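Alpha-fucosidase (Bifidobacterium bifidum, PDB 2EAB) probably cleaves terminal alpha-1,2-linked L-fucose from glycans, this chain being the catalytic piece of a longer, apparently membrane-attached glycoside hydrolase. Local coordinates at residues Gly140-Asp145 with Phe205-Pro210; Glu220-Lys225 with Asp262-Lys267; Asp556-Gly561 with Lys636-Pro641. One frame throughout, in Å; residues are numbered along the deposited sequence.

Interaction 1 (Gly140-Asp145 with Phe205-Pro210); sequences GDIYLD and FNVSMP
L144 and V207 run alongside each other on the same face of the sheet, L144 CD2 set 3.6 Å from V207 CG2. The same methyl is 4.1 Å from CE1 of F205, so it fills the hollow between a valine and a ring. Along this face I142 crosses M209 obliquely, its CG1 3.9 Å from M209 CG. M209 suits the spot because its extended chain, CG anti to the backbone N (chi1 -163°), is a slim rod reaching I246 and F74. Strands 140-145 and 203-208 are antiparallel neighbours in one sheet of the N-terminal beta-sandwich, with Y143-S208 and D145-N206 as hydrogen-bonded pairs. The apolar groups meet strands 190-197, 241-250 and 273-282 of the facing sheet. An alanine in place of M209 would probably leave a gap beside I142 CG1 and I246. On the other face P210 crosses Y143 at about a right angle, its CG at the ring edge, 3.8 Å from CD2. The small S208 tucks its OG 3.6 Å from Y143 CB. At the start of 140-145, past the end of 203-208, D141 N donates a further hydrogen bond to P210 O (3.0 Å); at G140 a CB would strike that oxygen. The D141 carboxylate turns to R71.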
ATOM      1  N   GLY A 140       4.513  18.720 -12.482  1.00  7.60           N
ATOM      2  CA  GLY A 140       5.414  19.859 -12.583  1.00  7.92           C
ATOM      3  C   GLY A 140       5.656  20.439 -11.210  1.00  8.11           C
ATOM      4  O   GLY A 140       5.788  19.697 -10.226  1.00  8.03           O
ATOM      5  N   ASP A 141       5.711  21.765 -11.148  1.00  8.56           N
ATOM      6  CA  ASP A 141       5.939  22.482  -9.897  1.00  8.94           C
ATOM      7  C   ASP A 141       5.137  23.770  -9.857  1.00  9.33           C
ATOM      8  O   ASP A 141       4.821  24.343 -10.896  1.00  9.77           O
ATOM      9  CB  ASP A 141       7.418  22.844  -9.730  1.00  9.39           C
ATOM     10  CG  ASP A 141       8.331  21.639  -9.768  1.00  9.63           C
ATOM     11  OD1 ASP A 141       8.641  21.096  -8.688  1.00  9.68           O
ATOM     12  OD2 ASP A 141       8.744  21.246 -10.881  1.00 11.37           O
ATOM     13  N   ILE A 142       4.810  24.204  -8.642  1.00  9.53           N
ATOM     14  CA  ILE A 142       4.347  25.559  -8.379  1.00  9.73           C
ATOM     15  C   ILE A 142       5.535  26.329  -7.812  1.00  9.87           C
ATOM     16  O   ILE A 142       6.135  25.907  -6.820  1.00  9.81           O
ATOM     17  CB  ILE A 142       3.183  25.583  -7.356  1.00  9.82           C
ATOM     18  CG1 ILE A 142       2.018  24.716  -7.852  1.00 11.05           C
ATOM     19  CG2 ILE A 142       2.724  27.025  -7.082  1.00 10.44           C
ATOM     20  CD1 ILE A 142       0.990  24.379  -6.785  1.00 12.76           C
ATOM     21  N   TYR A 143       5.891  27.437  -8.461  1.00  9.96           N
ATOM     22  CA  TYR A 143       6.934  28.330  -7.947  1.00 10.34           C
ATOM     23  C   TYR A 143       6.341  29.636  -7.450  1.00 10.57           C
ATOM     24  O   TYR A 143       5.523  30.253  -8.129  1.00 10.61           O
ATOM     25  CB  TYR A 143       8.001  28.615  -9.004  1.00 10.58           C
ATOM     26  CG  TYR A 143       8.992  27.493  -9.205  1.00 10.49           C
ATOM     27  CD1 TYR A 143      10.047  27.299  -8.315  1.00 11.05           C
ATOM     28  CD2 TYR A 143       8.883  26.627 -10.292  1.00 10.63           C
ATOM     29  CE1 TYR A 143      10.968  26.276  -8.504  1.00 11.54           C
ATOM     30  CE2 TYR A 143       9.800  25.594 -10.485  1.00 11.25           C
ATOM     31  CZ  TYR A 143      10.836  25.425  -9.587  1.00 11.67           C
ATOM     32  OH  TYR A 143      11.752  24.417  -9.766  1.00 12.24           O
ATOM     33  N   LEU A 144       6.758  30.032  -6.250  1.00 10.96           N
ATOM     34  CA  LEU A 144       6.363  31.303  -5.656  1.00 11.83           C
ATOM     35  C   LEU A 144       7.637  32.096  -5.403  1.00 12.22           C
ATOM     36  O   LEU A 144       8.334  31.872  -4.415  1.00 12.29           O
ATOM     37  CB  LEU A 144       5.576  31.082  -4.356  1.00 12.13           C
ATOM     38  CG  LEU A 144       4.346  30.167  -4.421  1.00 12.56           C
ATOM     39  CD1 LEU A 144       3.826  29.840  -3.029  1.00 13.46           C
ATOM     40  CD2 LEU A 144       3.246  30.777  -5.263  1.00 13.59           C
ATOM     41  N   ASP A 145       7.954  32.996  -6.332  1.00 13.02           N
ATOM     42  CA  ASP A 145       9.234  33.700  -6.314  1.00 13.89           C
ATOM     43  C   ASP A 145       9.086  35.073  -5.667  1.00 14.10           C
ATOM     44  O   ASP A 145       8.476  35.978  -6.233  1.00 14.10           O
ATOM     45  CB  ASP A 145       9.820  33.810  -7.733  1.00 14.24           C
ATOM     46  CG  ASP A 145      11.258  34.318  -7.747  1.00 15.77           C
ATOM     47  OD1 ASP A 145      11.789  34.706  -6.685  1.00 16.73           O
ATOM     48  OD2 ASP A 145      11.868  34.335  -8.838  1.00 18.88           O
ATOM     49  N   PHE A 205       5.281  38.647  -4.853  1.00 14.06           N
ATOM     50  CA  PHE A 205       5.770  37.406  -5.449  1.00 13.71           C
ATOM     51  C   PHE A 205       5.204  37.144  -6.836  1.00 13.47           C
ATOM     52  O   PHE A 205       4.165  37.682  -7.214  1.00 13.54           O
ATOM     53  CB  PHE A 205       5.506  36.198  -4.530  1.00 13.83           C
ATOM     54  CG  PHE A 205       4.051  35.878  -4.351  1.00 14.16           C
ATOM     55  CD1 PHE A 205       3.404  35.017  -5.231  1.00 14.53           C
ATOM     56  CD2 PHE A 205       3.328  36.433  -3.301  1.00 14.76           C
ATOM     57  CE1 PHE A 205       2.059  34.722  -5.076  1.00 14.53           C
ATOM     58  CE2 PHE A 205       1.980  36.140  -3.135  1.00 15.01           C
ATOM     59  CZ  PHE A 205       1.345  35.281  -4.027  1.00 14.87           C
ATOM     60  N   ASN A 206       5.917  36.305  -7.580  1.00 13.33           N
ATOM     61  CA  ASN A 206       5.480  35.820  -8.872  1.00 13.13           C
ATOM     62  C   ASN A 206       5.078  34.356  -8.727  1.00 12.80           C
ATOM     63  O   ASN A 206       5.831  33.560  -8.164  1.00 12.78           O
ATOM     64  CB  ASN A 206       6.619  35.977  -9.881  1.00 13.58           C
ATOM     65  CG  ASN A 206       6.284  35.417 -11.241  1.00 14.64           C
ATOM     66  OD1 ASN A 206       6.302  34.201 -11.448  1.00 15.26           O
ATOM     67  ND2 ASN A 206       6.001  36.301 -12.190  1.00 15.54           N
ATOM     68  N   VAL A 207       3.892  34.010  -9.219  1.00 12.10           N
ATOM     69  CA  VAL A 207       3.449  32.615  -9.200  1.00 12.11           C
ATOM     70  C   VAL A 207       3.427  32.029 -10.606  1.00 11.69           C
ATOM     71  O   VAL A 207       2.871  32.619 -11.533  1.00 11.57           O
ATOM     72  CB  VAL A 207       2.090  32.413  -8.458  1.00 12.45           C
ATOM     73  CG1 VAL A 207       1.010  33.316  -9.008  1.00 13.35           C
ATOM     74  CG2 VAL A 207       1.644  30.953  -8.521  1.00 12.88           C
ATOM     75  N   SER A 208       4.066  30.872 -10.748  1.00 11.21           N
ATOM     76  CA  SER A 208       4.074  30.132 -12.001  1.00 11.03           C
ATOM     77  C   SER A 208       3.820  28.655 -11.720  1.00 10.83           C
ATOM     78  O   SER A 208       3.954  28.196 -10.583  1.00 10.53           O
ATOM     79  CB  SER A 208       5.401  30.330 -12.739  1.00 11.20           C
ATOM     80  OG  SER A 208       6.498  29.900 -11.956  1.00 11.61           O
ATOM     81  N   MET A 209       3.437  27.913 -12.755  1.00 10.67           N
ATOM     82  CA  MET A 209       3.184  26.484 -12.598  1.00 11.09           C
ATOM     83  C   MET A 209       3.688  25.693 -13.809  1.00 10.89           C
ATOM     84  O   MET A 209       2.891  25.105 -14.550  1.00 11.60           O
ATOM     85  CB  MET A 209       1.699  26.224 -12.328  1.00 11.20           C
ATOM     86  CG  MET A 209       1.404  24.845 -11.746  1.00 11.80           C
ATOM     87  SD  MET A 209      -0.331  24.696 -11.299  1.00 12.40           S
ATOM     88  CE  MET A 209      -0.403  22.996 -10.772  1.00 11.89           C
ATOM     89  N   PRO A 210       5.019  25.673 -14.010  1.00 10.55           N
ATOM     90  CA  PRO A 210       5.581  24.962 -15.151  1.00 10.26           C
ATOM     91  C   PRO A 210       5.388  23.456 -15.040  1.00  9.58           C
ATOM     92  O   PRO A 210       5.584  22.870 -13.970  1.00  9.67           O
ATOM     93  CB  PRO A 210       7.072  25.304 -15.082  1.00 10.55           C
ATOM     94  CG  PRO A 210       7.316  25.611 -13.641  1.00 10.84           C
ATOM     95  CD  PRO A 210       6.074  26.308 -13.194  1.00 10.89           C
TER
HETATM   96  O   HOH W   1       8.179  21.749 -13.547  1.00 13.60           O

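Interaction 2 (Glu220-Lys225 with Asp262-Lys267); sequences ETTTVK and DGASLK
V224 and L266 make the tight end of this contact: V224 CG1 comes within 3.5 Å of L266 CD1, the two side chains crossing at a slant. The valine's other branch is also used, CG2 standing 3.4 Å from the carbonyl oxygen S265 O. With CG1 anti to the backbone N (chi1 170°), the two methyls divide, CG1 going to L266 and CG2 to the backbone oxygen of S265. A beta-branched residue suits this, since both branches start right at the strand. L266 has an unusual chi1 of -138°, perhaps a consequence of its close surroundings. V224 also rests on L229 and E259, and L266 on L257 and V207.

Toward T222 the contact loosens. T222 CG2 is 3.8 Å from A264 CB, a small methyl that lets the loop pass close, and beyond it T222 O and G263 O, two acceptors, are joined by a water donating to both, 2.8 Å from T222 O. G263 has positive phi, a conformation easy for glycine. D262 braces the turn: its OD1 takes A264 N in an Asx turn and S265 OG at 2.7 Å, the two donors coming from opposite faces of the carboxylate. S265 OG has a second partner, N206 ND2 of strand 203-208.

The contact lies at the margin of the N-terminal beta-sandwich, where strand 217-225, outermost in one sheet, meets the loop leading into strand 266-271 of the other. With no direct hydrogen bond across it, the pairing rests on methyl contacts and one bridging water. The bonds that D262 accepts shape the loop itself, so the two sheets are joined here by fit more than by polarity.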
ATOM      1  N   GLU A 220       0.534  22.559 -25.686  1.00 10.90           N
ATOM      2  CA  GLU A 220       0.480  23.170 -24.360  1.00 10.80           C
ATOM      3  C   GLU A 220       0.502  24.689 -24.444  1.00 10.94           C
ATOM      4  O   GLU A 220       1.285  25.269 -25.202  1.00 11.01           O
ATOM      5  CB  GLU A 220       1.618  22.701 -23.454  1.00 10.74           C
ATOM      6  CG  GLU A 220       1.405  23.146 -22.008  1.00 11.06           C
ATOM      7  CD  GLU A 220       2.600  22.914 -21.122  1.00 10.35           C
ATOM      8  OE1 GLU A 220       2.647  21.851 -20.469  1.00  8.99           O
ATOM      9  OE2 GLU A 220       3.489  23.792 -21.067  1.00 11.11           O
ATOM     10  N   THR A 221      -0.370  25.324 -23.667  1.00 11.27           N
ATOM     11  CA  THR A 221      -0.358  26.774 -23.508  1.00 11.92           C
ATOM     12  C   THR A 221      -0.402  27.149 -22.030  1.00 11.91           C
ATOM     13  O   THR A 221      -0.957  26.414 -21.200  1.00 11.68           O
ATOM     14  CB  THR A 221      -1.541  27.455 -24.236  1.00 12.18           C
ATOM     15  OG1 THR A 221      -2.779  26.960 -23.715  1.00 13.17           O
ATOM     16  CG2 THR A 221      -1.483  27.195 -25.736  1.00 12.81           C
ATOM     17  N   THR A 222       0.212  28.286 -21.712  1.00 12.27           N
ATOM     18  CA  THR A 222       0.108  28.903 -20.396  1.00 13.07           C
ATOM     19  C   THR A 222      -0.430  30.307 -20.604  1.00 13.55           C
ATOM     20  O   THR A 222       0.191  31.125 -21.295  1.00 14.16           O
ATOM     21  CB  THR A 222       1.467  28.984 -19.685  1.00 13.36           C
ATOM     22  OG1 THR A 222       2.017  27.671 -19.555  1.00 13.39           O
ATOM     23  CG2 THR A 222       1.318  29.598 -18.303  1.00 13.81           C
ATOM     24  N   THR A 223      -1.592  30.580 -20.022  1.00 14.01           N
ATOM     25  CA  THR A 223      -2.255  31.860 -20.232  1.00 14.82           C
ATOM     26  C   THR A 223      -2.821  32.420 -18.938  1.00 15.24           C
ATOM     27  O   THR A 223      -3.141  31.677 -18.001  1.00 15.14           O
ATOM     28  CB  THR A 223      -3.395  31.760 -21.272  1.00 15.02           C
ATOM     29  OG1 THR A 223      -4.303  30.725 -20.884  1.00 15.46           O
ATOM     30  CG2 THR A 223      -2.852  31.466 -22.668  1.00 15.48           C
ATOM     31  N   VAL A 224      -2.934  33.745 -18.905  1.00 15.77           N
ATOM     32  CA  VAL A 224      -3.503  34.462 -17.777  1.00 16.62           C
ATOM     33  C   VAL A 224      -4.774  35.183 -18.222  1.00 16.92           C
ATOM     34  O   VAL A 224      -4.796  35.841 -19.270  1.00 16.97           O
ATOM     35  CB  VAL A 224      -2.493  35.483 -17.195  1.00 16.73           C
ATOM     36  CG1 VAL A 224      -3.160  36.401 -16.175  1.00 16.99           C
ATOM     37  CG2 VAL A 224      -1.304  34.769 -16.570  1.00 17.16           C
ATOM     38  N   LYS A 225      -5.832  35.038 -17.432  1.00 17.32           N
ATOM     39  CA  LYS A 225      -7.036  35.845 -17.595  1.00 17.97           C
ATOM     40  C   LYS A 225      -7.510  36.268 -16.215  1.00 17.55           C
ATOM     41  O   LYS A 225      -7.893  35.427 -15.393  1.00 17.73           O
ATOM     42  CB  LYS A 225      -8.132  35.082 -18.345  1.00 17.99           C
ATOM     43  CG  LYS A 225      -9.346  35.941 -18.703  1.00 19.14           C
ATOM     44  CD  LYS A 225     -10.342  35.190 -19.571  1.00 19.52           C
ATOM     45  CE  LYS A 225     -11.575  36.034 -19.873  1.00 21.62           C
ATOM     46  NZ  LYS A 225     -11.289  37.145 -20.828  1.00 23.34           N
ATOM     47  N   ASP A 262       6.666  37.698 -18.283  1.00 23.32           N
ATOM     48  CA  ASP A 262       6.944  36.555 -19.157  1.00 22.97           C
ATOM     49  C   ASP A 262       5.693  36.009 -19.857  1.00 22.57           C
ATOM     50  O   ASP A 262       5.792  35.138 -20.723  1.00 22.78           O
ATOM     51  CB  ASP A 262       7.689  35.443 -18.394  1.00 23.22           C
ATOM     52  CG  ASP A 262       6.866  34.830 -17.257  1.00 23.29           C
ATOM     53  OD1 ASP A 262       5.662  35.133 -17.115  1.00 22.99           O
ATOM     54  OD2 ASP A 262       7.442  34.025 -16.498  1.00 24.73           O
ATOM     55  N   GLY A 263       4.523  36.520 -19.472  1.00 21.88           N
ATOM     56  CA  GLY A 263       3.244  36.085 -20.038  1.00 21.11           C
ATOM     57  C   GLY A 263       2.854  34.667 -19.658  1.00 20.42           C
ATOM     58  O   GLY A 263       1.974  34.067 -20.281  1.00 20.69           O
ATOM     59  N   ALA A 264       3.506  34.134 -18.627  1.00 19.53           N
ATOM     60  CA  ALA A 264       3.294  32.752 -18.200  1.00 18.51           C
ATOM     61  C   ALA A 264       3.246  32.653 -16.677  1.00 17.84           C
ATOM     62  O   ALA A 264       3.531  31.601 -16.094  1.00 17.76           O
ATOM     63  CB  ALA A 264       4.387  31.853 -18.770  1.00 18.59           C
ATOM     64  N   SER A 265       2.874  33.762 -16.040  1.00 17.01           N
ATOM     65  CA  SER A 265       2.848  33.857 -14.587  1.00 16.40           C
ATOM     66  C   SER A 265       1.950  34.999 -14.125  1.00 16.24           C
ATOM     67  O   SER A 265       1.520  35.835 -14.925  1.00 16.13           O
ATOM     68  CB  SER A 265       4.266  34.046 -14.042  1.00 16.24           C
ATOM     69  OG  SER A 265       4.829  35.264 -14.501  1.00 16.22           O
ATOM     70  N   LEU A 266       1.668  35.020 -12.827  1.00 16.13           N
ATOM     71  CA  LEU A 266       0.862  36.066 -12.222  1.00 16.39           C
ATOM     72  C   LEU A 266       1.709  36.769 -11.169  1.00 16.13           C
ATOM     73  O   LEU A 266       2.443  36.121 -10.419  1.00 15.67           O
ATOM     74  CB  LEU A 266      -0.390  35.446 -11.602  1.00 16.74           C
ATOM     75  CG  LEU A 266      -1.786  36.069 -11.708  1.00 18.13           C
ATOM     76  CD1 LEU A 266      -1.964  36.998 -12.903  1.00 18.70           C
ATOM     77  CD2 LEU A 266      -2.827  34.956 -11.741  1.00 18.22           C
ATOM     78  N   LYS A 267       1.621  38.096 -11.134  1.00 16.27           N
ATOM     79  CA  LYS A 267       2.415  38.904 -10.216  1.00 16.61           C
ATOM     80  C   LYS A 267       1.535  39.509  -9.130  1.00 16.47           C
ATOM     81  O   LYS A 267       0.542  40.181  -9.424  1.00 16.25           O
ATOM     82  CB  LYS A 267       3.154  40.009 -10.980  1.00 16.54           C
ATOM     83  CG  LYS A 267       4.134  40.822 -10.138  1.00 17.10           C
ATOM     84  CD  LYS A 267       4.663  42.012 -10.925  1.00 17.57           C
ATOM     85  CE  LYS A 267       5.729  42.761 -10.149  1.00 19.57           C
ATOM     86  NZ  LYS A 267       6.229  43.941 -10.905  1.00 20.14           N
TER
HETATM   87  O   HOH W   2       0.199  33.805 -22.230  1.00 28.15           O

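Interaction 3 (Asp556-Gly561 with Lys636-Pro641); sequences DRLTTG and KSLLKP
D556 contributes its carbonyl O, which shares a donating water with L638 O; the chain of K640, bent at chi3, brings NZ to 3.6 Å from D556 O.

R557 supplies the side-chain hydrogen bonds. Its CG sits between the backbone N and the carbonyl carbon (chi1 49°), and a further bend at chi3 folds the chain back over the end of helix 632-639. There NE donates to L639 O at 3.1 Å and NH2 to K640 O at 2.8 Å, both oxygens lying at the guanidinium edge, close to its plane; a weak bond from NE to K640 O adds to this. Arginine suits the place because one flat group can satisfy successive carbonyls where the helix runs out and K640 turns to positive phi. NH2 has a second partner in the salt bridge to E643, NH1 reaches S554 O, and Y654 makes a cation-pi contact.

L558 N then donates a hydrogen bond to L638 O (3.0 Å), from above the carbonyl plane and 49° out of it. Its CG rests 3.8 Å from L638 CB, the two leucines meeting at a slant beside W615. A second water links L558 O and L639 O, 2.7 Å from each.

Beyond, T559 turns away, its OG1 accepting from G561 N in an ST turn.

In this part of the family 95 catalytic domain, then, the positive guanidinium faces the carbonyls at a helix end, where the helix dipole is likely to reinforce the attraction, while the salt bridge to E643 would probably ease the repulsion between R557 and K640, whose NH2 and NZ are 4.7 Å apart.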
ATOM      1  N   ASP A 556       2.706 -35.668  -4.320  1.00 12.40           N
ATOM      2  CA  ASP A 556       1.301 -35.964  -4.554  1.00 12.25           C
ATOM      3  C   ASP A 556       0.447 -34.779  -4.123  1.00 11.42           C
ATOM      4  O   ASP A 556       0.084 -34.656  -2.954  1.00 11.68           O
ATOM      5  CB  ASP A 556       0.900 -37.236  -3.792  1.00 12.96           C
ATOM      6  CG  ASP A 556      -0.483 -37.747  -4.174  1.00 15.06           C
ATOM      7  OD1 ASP A 556      -1.202 -37.080  -4.950  1.00 17.47           O
ATOM      8  OD2 ASP A 556      -0.850 -38.842  -3.694  1.00 18.44           O
ATOM      9  N   ARG A 557       0.136 -33.904  -5.076  1.00 10.51           N
ATOM     10  CA  ARG A 557      -0.602 -32.672  -4.796  1.00  9.84           C
ATOM     11  C   ARG A 557      -0.992 -32.003  -6.099  1.00  9.59           C
ATOM     12  O   ARG A 557      -0.411 -32.287  -7.144  1.00  9.91           O
ATOM     13  CB  ARG A 557       0.244 -31.692  -3.959  1.00  9.89           C
ATOM     14  CG  ARG A 557       1.665 -31.471  -4.491  1.00  9.69           C
ATOM     15  CD  ARG A 557       2.338 -30.234  -3.895  1.00  9.81           C
ATOM     16  NE  ARG A 557       2.383 -30.214  -2.433  1.00  9.12           N
ATOM     17  CZ  ARG A 557       3.276 -30.865  -1.691  1.00  9.76           C
ATOM     18  NH1 ARG A 557       4.200 -31.639  -2.258  1.00 10.18           N
ATOM     19  NH2 ARG A 557       3.227 -30.757  -0.372  1.00 10.19           N
ATOM     20  N   LEU A 558      -1.979 -31.115  -6.034  1.00  8.95           N
ATOM     21  CA  LEU A 558      -2.152 -30.122  -7.086  1.00  8.60           C
ATOM     22  C   LEU A 558      -1.103 -29.040  -6.898  1.00  8.19           C
ATOM     23  O   LEU A 558      -0.801 -28.657  -5.766  1.00  8.26           O
ATOM     24  CB  LEU A 558      -3.535 -29.473  -7.035  1.00  8.77           C
ATOM     25  CG  LEU A 558      -4.761 -30.320  -7.372  1.00  8.81           C
ATOM     26  CD1 LEU A 558      -6.018 -29.481  -7.193  1.00  8.97           C
ATOM     27  CD2 LEU A 558      -4.682 -30.876  -8.791  1.00  9.47           C
ATOM     28  N   THR A 559      -0.549 -28.554  -8.004  1.00  7.88           N
ATOM     29  CA  THR A 559       0.254 -27.338  -7.982  1.00  8.10           C
ATOM     30  C   THR A 559      -0.273 -26.377  -9.037  1.00  8.20           C
ATOM     31  O   THR A 559      -1.177 -26.708  -9.808  1.00  8.47           O
ATOM     32  CB  THR A 559       1.753 -27.592  -8.272  1.00  8.00           C
ATOM     33  OG1 THR A 559       1.900 -28.051  -9.620  1.00  8.95           O
ATOM     34  CG2 THR A 559       2.368 -28.592  -7.291  1.00  8.46           C
ATOM     35  N   THR A 560       0.320 -25.190  -9.074  1.00  8.44           N
ATOM     36  CA  THR A 560      -0.041 -24.186 -10.067  1.00  9.07           C
ATOM     37  C   THR A 560       0.751 -24.331 -11.368  1.00  9.37           C
ATOM     38  O   THR A 560       0.686 -23.458 -12.233  1.00 10.29           O
ATOM     39  CB  THR A 560       0.179 -22.771  -9.514  1.00  9.10           C
ATOM     40  OG1 THR A 560       1.526 -22.658  -9.037  1.00  8.24           O
ATOM     41  CG2 THR A 560      -0.773 -22.486  -8.368  1.00 10.69           C
ATOM     42  N   GLY A 561       1.486 -25.429 -11.525  1.00  9.63           N
ATOM     43  CA  GLY A 561       2.284 -25.627 -12.732  1.00  9.94           C
ATOM     44  C   GLY A 561       3.516 -24.745 -12.739  1.00  9.51           C
ATOM     45  O   GLY A 561       4.024 -24.361 -11.679  1.00  9.48           O
ATOM     46  N   LYS A 636      -8.605 -26.838  -2.593  1.00  8.36           N
ATOM     47  CA  LYS A 636      -7.854 -26.294  -1.463  1.00  8.69           C
ATOM     48  C   LYS A 636      -7.155 -27.404  -0.674  1.00  8.54           C
ATOM     49  O   LYS A 636      -5.996 -27.261  -0.275  1.00  8.31           O
ATOM     50  CB  LYS A 636      -8.798 -25.504  -0.554  1.00  8.71           C
ATOM     51  CG  LYS A 636      -8.165 -24.939   0.701  1.00  9.64           C
ATOM     52  CD  LYS A 636      -9.154 -24.060   1.441  1.00 11.36           C
ATOM     53  CE  LYS A 636      -8.677 -23.741   2.841  1.00 12.26           C
ATOM     54  NZ  LYS A 636      -8.810 -24.906   3.752  1.00 13.82           N
ATOM     55  N   SER A 637      -7.862 -28.517  -0.469  1.00  8.47           N
ATOM     56  CA  SER A 637      -7.347 -29.640   0.316  1.00  9.10           C
ATOM     57  C   SER A 637      -6.196 -30.379  -0.368  1.00  8.90           C
ATOM     58  O   SER A 637      -5.461 -31.119   0.286  1.00  9.49           O
ATOM     59  CB  SER A 637      -8.472 -30.633   0.639  1.00  9.36           C
ATOM     60  OG  SER A 637      -8.784 -31.452  -0.475  1.00 10.26           O
ATOM     61  N   LEU A 638      -6.051 -30.188  -1.677  1.00  8.83           N
ATOM     62  CA  LEU A 638      -5.059 -30.925  -2.457  1.00  8.85           C
ATOM     63  C   LEU A 638      -3.747 -30.185  -2.666  1.00  8.77           C
ATOM     64  O   LEU A 638      -2.785 -30.762  -3.175  1.00  8.72           O
ATOM     65  CB  LEU A 638      -5.641 -31.336  -3.808  1.00  9.20           C
ATOM     66  CG  LEU A 638      -6.778 -32.357  -3.776  1.00  8.85           C
ATOM     67  CD1 LEU A 638      -7.408 -32.457  -5.152  1.00  9.81           C
ATOM     68  CD2 LEU A 638      -6.300 -33.723  -3.292  1.00  9.96           C
ATOM     69  N   LEU A 639      -3.702 -28.911  -2.281  1.00  8.47           N
ATOM     70  CA  LEU A 639      -2.503 -28.104  -2.499  1.00  8.70           C
ATOM     71  C   LEU A 639      -1.363 -28.492  -1.566  1.00  9.03           C
ATOM     72  O   LEU A 639      -0.196 -28.494  -1.973  1.00  8.77           O
ATOM     73  CB  LEU A 639      -2.823 -26.613  -2.381  1.00  8.88           C
ATOM     74  CG  LEU A 639      -3.703 -26.038  -3.496  1.00  8.35           C
ATOM     75  CD1 LEU A 639      -4.250 -24.686  -3.088  1.00  8.56           C
ATOM     76  CD2 LEU A 639      -2.943 -25.930  -4.817  1.00  9.32           C
ATOM     77  N   LYS A 640      -1.705 -28.823  -0.320  1.00  9.14           N
ATOM     78  CA  LYS A 640      -0.705 -29.159   0.703  1.00 10.03           C
ATOM     79  C   LYS A 640       0.481 -28.191   0.628  1.00  9.15           C
ATOM     80  O   LYS A 640       1.630 -28.603   0.428  1.00  9.16           O
ATOM     81  CB  LYS A 640      -0.251 -30.616   0.556  1.00 10.06           C
ATOM     82  CG  LYS A 640      -1.336 -31.633   0.908  1.00 12.25           C
ATOM     83  CD  LYS A 640      -0.928 -33.066   0.576  1.00 13.39           C
ATOM     84  CE  LYS A 640       0.389 -33.486   1.210  1.00 17.75           C
ATOM     85  NZ  LYS A 640       0.914 -34.729   0.560  1.00 19.83           N
ATOM     86  N   PRO A 641       0.205 -26.885   0.789  1.00  8.82           N
ATOM     87  CA  PRO A 641       1.222 -25.883   0.471  1.00  8.68           C
ATOM     88  C   PRO A 641       2.467 -25.894   1.358  1.00  8.70           C
ATOM     89  O   PRO A 641       3.553 -25.526   0.889  1.00  8.73           O
ATOM     90  CB  PRO A 641       0.467 -24.559   0.624  1.00  8.65           C
ATOM     91  CG  PRO A 641      -0.658 -24.869   1.554  1.00  9.64           C
ATOM     92  CD  PRO A 641      -1.057 -26.264   1.243  1.00  9.02           C
TER
HETATM   93  O   HOH W   3      -2.694 -33.540  -2.094  1.00 20.98           O
HETATM   94  O   HOH W   4       0.753 -27.179  -4.148  1.00  8.22           O

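Interactions 1 and 2 belong to the N-terminal beta-sandwich and touch each other: N206 ND2 lies 2.8 Å from S265 OG, probably a hydrogen bond, and strands 203-208 and 266-271 are neighbours in one sheet. Interaction 1 is the more buried, an internal strand pair with regular backbone bonds and an apolar face turned to the other sheet. Interaction 2 lies farther out, where the two sheets meet at the margin by methyls and a water. Interaction 3 stands apart in the catalytic domain, its centre about 59 Å from that of interaction 1, and replaces strand pairing by arginine and backbone hydrogen bonds, leucine packing and bridging waters at a helix end.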